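Local coordinates for acetamidase (Bacillus halodurans, PDB 2II1), which hydrolyses acetamide, and probably other linear amides, to the acid and ammonia, and binds calcium ions, at the interface of chains A and B. Sequence-based numbering; all coordinates share one arbitrary frame. Chains: chain A/B, Acetamidase.

The C-alpha centres of contact 1 and contact 2 lie about 38 Å apart, at opposite ends of one two-fold symmetric interface. Both use the same two elements with the chains exchanged: helix 258-268, given by chain B in contact 1 and by chain A in contact 2, and the loop residue Tyr120 of the other subunit. Met263 and Leu264 of the helix also recur in both. Contact 1 covers more of the side of the helix that meets loop 192-195, and contact 2 more of its start. Symmetry repeats each patch, so every subunit probably both inserts a helix into its partner and receives one.

Contact 1: the interface of chains A and B. Residues chain A 90, 120, 126, 192-193, 195; chain B 262-264, 266-267.
The A:Tyr120 ring meets the backbone of B:Leu264 through its atom CE2, 3.8 Å from the amide N, and the two side chains cross at about a right angle. B:Leu264 CB lies 4.0 Å from the same CE2, while its CD1 methyl stands off the ring plane, beyond the CD2-CE2 rim. The same CD1 methyl approaches CD2 of A:Leu126. A second flat group is the peptide carbonyl of A:Cys195: the B:Ser266 hydroxyl OG donates to its O at 2.6 Å, with a C=O...OG angle of 156° and a tilt of 21° from the carbonyl plane. OG is anti to its own backbone N (chi1 -162°), a rotation that directs it at the A:192-195 loop, where it also accepts a weak bond from A:Leu193 N at 3.2 Å. Packing beside this pair is tight, with A:Leu193 CB 3.4 Å from B:Ser266 CB and A:Leu193 CD2 3.3 Å from B:Met263 CG. The selenomethionines A:Met90 and B:Met263 run past each other in opposite directions, SE of the former 3.8 Å from CB of the latter, while the bend at the end of A:Met90 brings CE to B:Ser266 CB. An alanine in place of B:Ser266 would probably leave the A:Cys195 carbonyl without this donor and the loop less firmly held to the helix. In the fold, residues 262-267 of helix 258-268 of chain B nestle among strand 87-92, strand 125-127 and the loops holding Tyr120 and residues 192-195 of chain A.

Contact 2: the interface of chains A and B. Residues chain A 256, 260-261, 263-264, 295; chain B 109, 120, 124.
A:Glu260 and A:Met263, on helix 258-268, meet B:Lys109 and B:Tyr120 in a mixed polar and apolar helix-to-strand-and-loop interface that probably helps hold the deposited dimer together. The phenol OH of B:Tyr120 donates to the backbone carbonyl O of A:Glu260 at 2.6 Å. The bond is short but oblique: the C=O...OH angle is 104° and the donor stands above the carbonyl plane, 46° out of it. The ring reaches the helix because its CG is anti to the backbone N (chi1 177°). B:Lys109, from strand 107-114 of the same subunit, lays its CE over the centre of one face of this ring, which should limit how the phenol can turn. Bent at its last two torsions, the lysine carries NZ to the carboxylate OE2 of A:Glu260, forming a salt bridge of 3.5 Å, a long one that probably adds mainly electrostatic attraction. The glutamate chain is extended beyond CG and crosses the lysine at about a right angle. Further along the helix, A:Met263 SE rests against the aliphatic part of that lysine, 3.7 Å from CB and 3.8 Å from CD. B:Leu124 CD1 lies a looser 4.3 Å from A:Leu295 CD2. The phenol is also flanked by A:Leu256, whose methyl CD2 lies 3.8 Å from B:Tyr120 OH.

Contact 1: the interface of chains A and B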
loop_
_atom_site.group_PDB
_atom_site.type_symbol
_atom_site.label_atom_id
_atom_site.label_comp_id
_atom_site.label_asym_id
_atom_site.label_seq_id
_atom_site.Cartn_x
_atom_site.Cartn_y
_atom_site.Cartn_z
HETATM N N MSE A 90 18.114 -9.652 11.393
HETATM C CA MSE A 90 16.889 -10.207 10.860
HETATM C C MSE A 90 16.855 -11.717 11.098
HETATM O O MSE A 90 17.900 -12.396 11.105
HETATM C CB MSE A 90 16.755 -9.941 9.353
HETATM C CG MSE A 90 16.649 -8.474 8.959
HETATM SE SE MSE A 90 16.174 -8.229 7.058
HETATM C CE MSE A 90 14.310 -8.506 7.265
ATOM N N TYR A 120 23.832 -5.444 3.423
ATOM C CA TYR A 120 23.172 -6.752 3.241
ATOM C C TYR A 120 24.188 -7.827 2.829
ATOM O O TYR A 120 24.211 -8.926 3.373
ATOM C CB TYR A 120 22.041 -6.623 2.196
ATOM C CG TYR A 120 21.252 -7.890 1.870
ATOM C CD1 TYR A 120 21.773 -8.878 1.011
ATOM C CD2 TYR A 120 19.962 -8.080 2.369
ATOM C CE1 TYR A 120 21.024 -10.047 0.696
ATOM C CE2 TYR A 120 19.224 -9.228 2.074
ATOM C CZ TYR A 120 19.762 -10.213 1.243
ATOM O OH TYR A 120 19.009 -11.326 0.939
ATOM N N LEU A 126 21.381 -1.379 1.530
ATOM C CA LEU A 126 20.102 -0.692 1.660
ATOM C C LEU A 126 20.299 0.683 2.266
ATOM O O LEU A 126 21.219 0.900 3.029
ATOM C CB LEU A 126 19.116 -1.501 2.499
ATOM C CG LEU A 126 19.005 -3.009 2.260
ATOM C CD1 LEU A 126 17.798 -3.566 2.974
ATOM C CD2 LEU A 126 18.949 -3.355 0.776
ATOM N N ILE A 192 7.002 -8.122 5.412
ATOM C CA ILE A 192 6.446 -9.426 5.032
ATOM C C ILE A 192 7.151 -10.657 5.618
ATOM O O ILE A 192 6.510 -11.659 5.827
ATOM C CB ILE A 192 6.252 -9.595 3.480
ATOM C CG1 ILE A 192 7.591 -9.585 2.706
ATOM C CG2 ILE A 192 5.260 -8.552 2.980
ATOM C CD1 ILE A 192 8.339 -10.962 2.656
ATOM N N LEU A 193 8.444 -10.575 5.892
ATOM C CA LEU A 193 9.155 -11.729 6.451
ATOM C C LEU A 193 8.750 -11.978 7.918
ATOM O O LEU A 193 8.671 -13.134 8.336
ATOM C CB LEU A 193 10.675 -11.556 6.313
ATOM C CG LEU A 193 11.624 -12.670 6.778
ATOM C CD1 LEU A 193 11.431 -13.860 5.930
ATOM C CD2 LEU A 193 13.065 -12.248 6.744
ATOM N N CYS A 195 10.031 -9.262 10.221
ATOM C CA CYS A 195 10.834 -8.265 10.888
ATOM C C CYS A 195 11.385 -7.249 9.892
ATOM O O CYS A 195 11.387 -7.488 8.670
ATOM C CB CYS A 195 11.969 -8.990 11.613
ATOM S SG CYS A 195 13.070 -9.947 10.541
ATOM N N GLY B 262 13.386 -13.325 1.033
ATOM C CA GLY B 262 12.462 -12.798 2.038
ATOM C C GLY B 262 12.975 -11.604 2.827
ATOM O O GLY B 262 12.247 -10.651 3.060
HETATM N N MSE B 263 14.225 -11.683 3.275
HETATM C CA MSE B 263 14.855 -10.604 4.036
HETATM C C MSE B 263 14.993 -9.342 3.203
HETATM O O MSE B 263 14.714 -8.232 3.659
HETATM C CB MSE B 263 16.237 -11.035 4.527
HETATM C CG MSE B 263 16.181 -12.005 5.660
HETATM SE SE MSE B 263 17.930 -12.683 6.144
HETATM C CE MSE B 263 17.395 -13.896 7.628
ATOM N N LEU B 264 15.422 -9.519 1.965
ATOM C CA LEU B 264 15.488 -8.420 1.034
ATOM C C LEU B 264 14.137 -7.720 0.860
ATOM O O LEU B 264 14.070 -6.484 0.893
ATOM C CB LEU B 264 16.007 -8.921 -0.305
ATOM C CG LEU B 264 16.336 -7.864 -1.339
ATOM C CD1 LEU B 264 17.216 -6.770 -0.777
ATOM C CD2 LEU B 264 17.003 -8.516 -2.495
ATOM N N SER B 266 11.462 -7.813 2.824
ATOM C CA SER B 266 11.010 -7.257 4.103
ATOM C C SER B 266 11.762 -5.979 4.475
ATOM O O SER B 266 11.208 -5.116 5.154
ATOM C CB SER B 266 11.125 -8.329 5.206
ATOM O OG SER B 266 10.340 -8.028 6.352
ATOM N N GLY B 267 13.002 -5.835 3.998
ATOM C CA GLY B 267 13.812 -4.669 4.318
ATOM C C GLY B 267 13.781 -3.538 3.297
ATOM O O GLY B 267 13.941 -2.379 3.661
#

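Contact 2: the interface of chains A and B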
loop_
_atom_site.group_PDB
_atom_site.type_symbol
_atom_site.label_atom_id
_atom_site.label_comp_id
_atom_site.label_asym_id
_atom_site.label_seq_id
_atom_site.Cartn_x
_atom_site.Cartn_y
_atom_site.Cartn_z
ATOM N N LEU A 256 -16.923 19.554 2.983
ATOM C CA LEU A 256 -17.233 18.355 2.180
ATOM C C LEU A 256 -18.341 17.531 2.848
ATOM O O LEU A 256 -18.396 17.460 4.072
ATOM C CB LEU A 256 -15.992 17.441 1.991
ATOM C CG LEU A 256 -14.762 17.992 1.268
ATOM C CD1 LEU A 256 -13.675 16.930 1.156
ATOM C CD2 LEU A 256 -15.095 18.519 -0.103
ATOM N N GLU A 260 -18.718 13.521 -1.205
ATOM C CA GLU A 260 -17.613 14.343 -1.729
ATOM C C GLU A 260 -16.234 13.960 -1.173
ATOM O O GLU A 260 -15.227 13.960 -1.909
ATOM C CB GLU A 260 -17.875 15.818 -1.446
ATOM C CG GLU A 260 -18.981 16.448 -2.306
ATOM C CD GLU A 260 -19.208 17.917 -1.965
ATOM O OE1 GLU A 260 -18.956 18.318 -0.806
ATOM O OE2 GLU A 260 -19.589 18.686 -2.872
ATOM N N ALA A 261 -16.184 13.673 0.120
ATOM C CA ALA A 261 -14.959 13.202 0.761
ATOM C C ALA A 261 -14.499 11.886 0.177
ATOM O O ALA A 261 -13.331 11.733 -0.111
ATOM C CB ALA A 261 -15.133 13.094 2.277
HETATM N N MSE A 263 -15.105 10.715 -2.829
HETATM C CA MSE A 263 -14.618 10.987 -4.184
HETATM C C MSE A 263 -13.211 11.563 -4.150
HETATM O O MSE A 263 -12.348 11.192 -4.953
HETATM C CB MSE A 263 -15.552 11.948 -4.907
HETATM C CG MSE A 263 -16.809 11.310 -5.356
HETATM SE SE MSE A 263 -17.940 12.588 -6.235
HETATM C CE MSE A 263 -19.492 11.354 -6.615
ATOM N N LEU A 264 -12.970 12.453 -3.206
ATOM C CA LEU A 264 -11.644 13.034 -3.099
ATOM C C LEU A 264 -10.617 11.951 -2.768
ATOM O O LEU A 264 -9.548 11.942 -3.371
ATOM C CB LEU A 264 -11.595 14.185 -2.088
ATOM C CG LEU A 264 -10.220 14.843 -1.982
ATOM C CD1 LEU A 264 -9.853 15.600 -3.254
ATOM C CD2 LEU A 264 -10.130 15.757 -0.738
ATOM N N LEU A 295 -8.885 23.031 1.994
ATOM C CA LEU A 295 -10.131 22.882 2.742
ATOM C C LEU A 295 -10.178 23.692 4.045
ATOM O O LEU A 295 -11.170 23.635 4.745
ATOM C CB LEU A 295 -10.417 21.404 3.037
ATOM C CG LEU A 295 -10.789 20.573 1.808
ATOM C CD1 LEU A 295 -10.722 19.080 2.117
ATOM C CD2 LEU A 295 -12.177 20.994 1.280
ATOM N N LYS B 109 -20.810 13.071 -10.232
ATOM C CA LYS B 109 -20.006 14.285 -10.384
ATOM C C LYS B 109 -19.266 14.187 -11.715
ATOM O O LYS B 109 -18.651 13.155 -12.017
ATOM C CB LYS B 109 -19.015 14.457 -9.207
ATOM C CG LYS B 109 -18.340 15.852 -9.096
ATOM C CD LYS B 109 -17.456 16.015 -7.815
ATOM C CE LYS B 109 -17.456 17.451 -7.210
ATOM N NZ LYS B 109 -18.376 17.721 -5.988
ATOM N N TYR B 120 -12.012 18.970 -9.688
ATOM C CA TYR B 120 -12.931 18.477 -8.676
ATOM C C TYR B 120 -13.934 19.572 -8.269
ATOM O O TYR B 120 -15.129 19.330 -8.173
ATOM C CB TYR B 120 -12.108 17.957 -7.461
ATOM C CG TYR B 120 -12.956 17.475 -6.308
ATOM C CD1 TYR B 120 -13.425 18.370 -5.358
ATOM C CD2 TYR B 120 -13.313 16.128 -6.176
ATOM C CE1 TYR B 120 -14.234 17.958 -4.313
ATOM C CE2 TYR B 120 -14.125 15.707 -5.139
ATOM C CZ TYR B 120 -14.578 16.636 -4.205
ATOM O OH TYR B 120 -15.359 16.270 -3.146
ATOM N N LEU B 124 -10.340 22.887 -5.826
ATOM C CA LEU B 124 -9.617 21.604 -5.807
ATOM C C LEU B 124 -9.411 21.022 -7.195
ATOM O O LEU B 124 -10.348 20.607 -7.863
ATOM C CB LEU B 124 -10.338 20.569 -4.926
ATOM C CG LEU B 124 -10.523 20.923 -3.441
ATOM C CD1 LEU B 124 -11.489 19.942 -2.796
ATOM C CD2 LEU B 124 -9.217 20.953 -2.676
#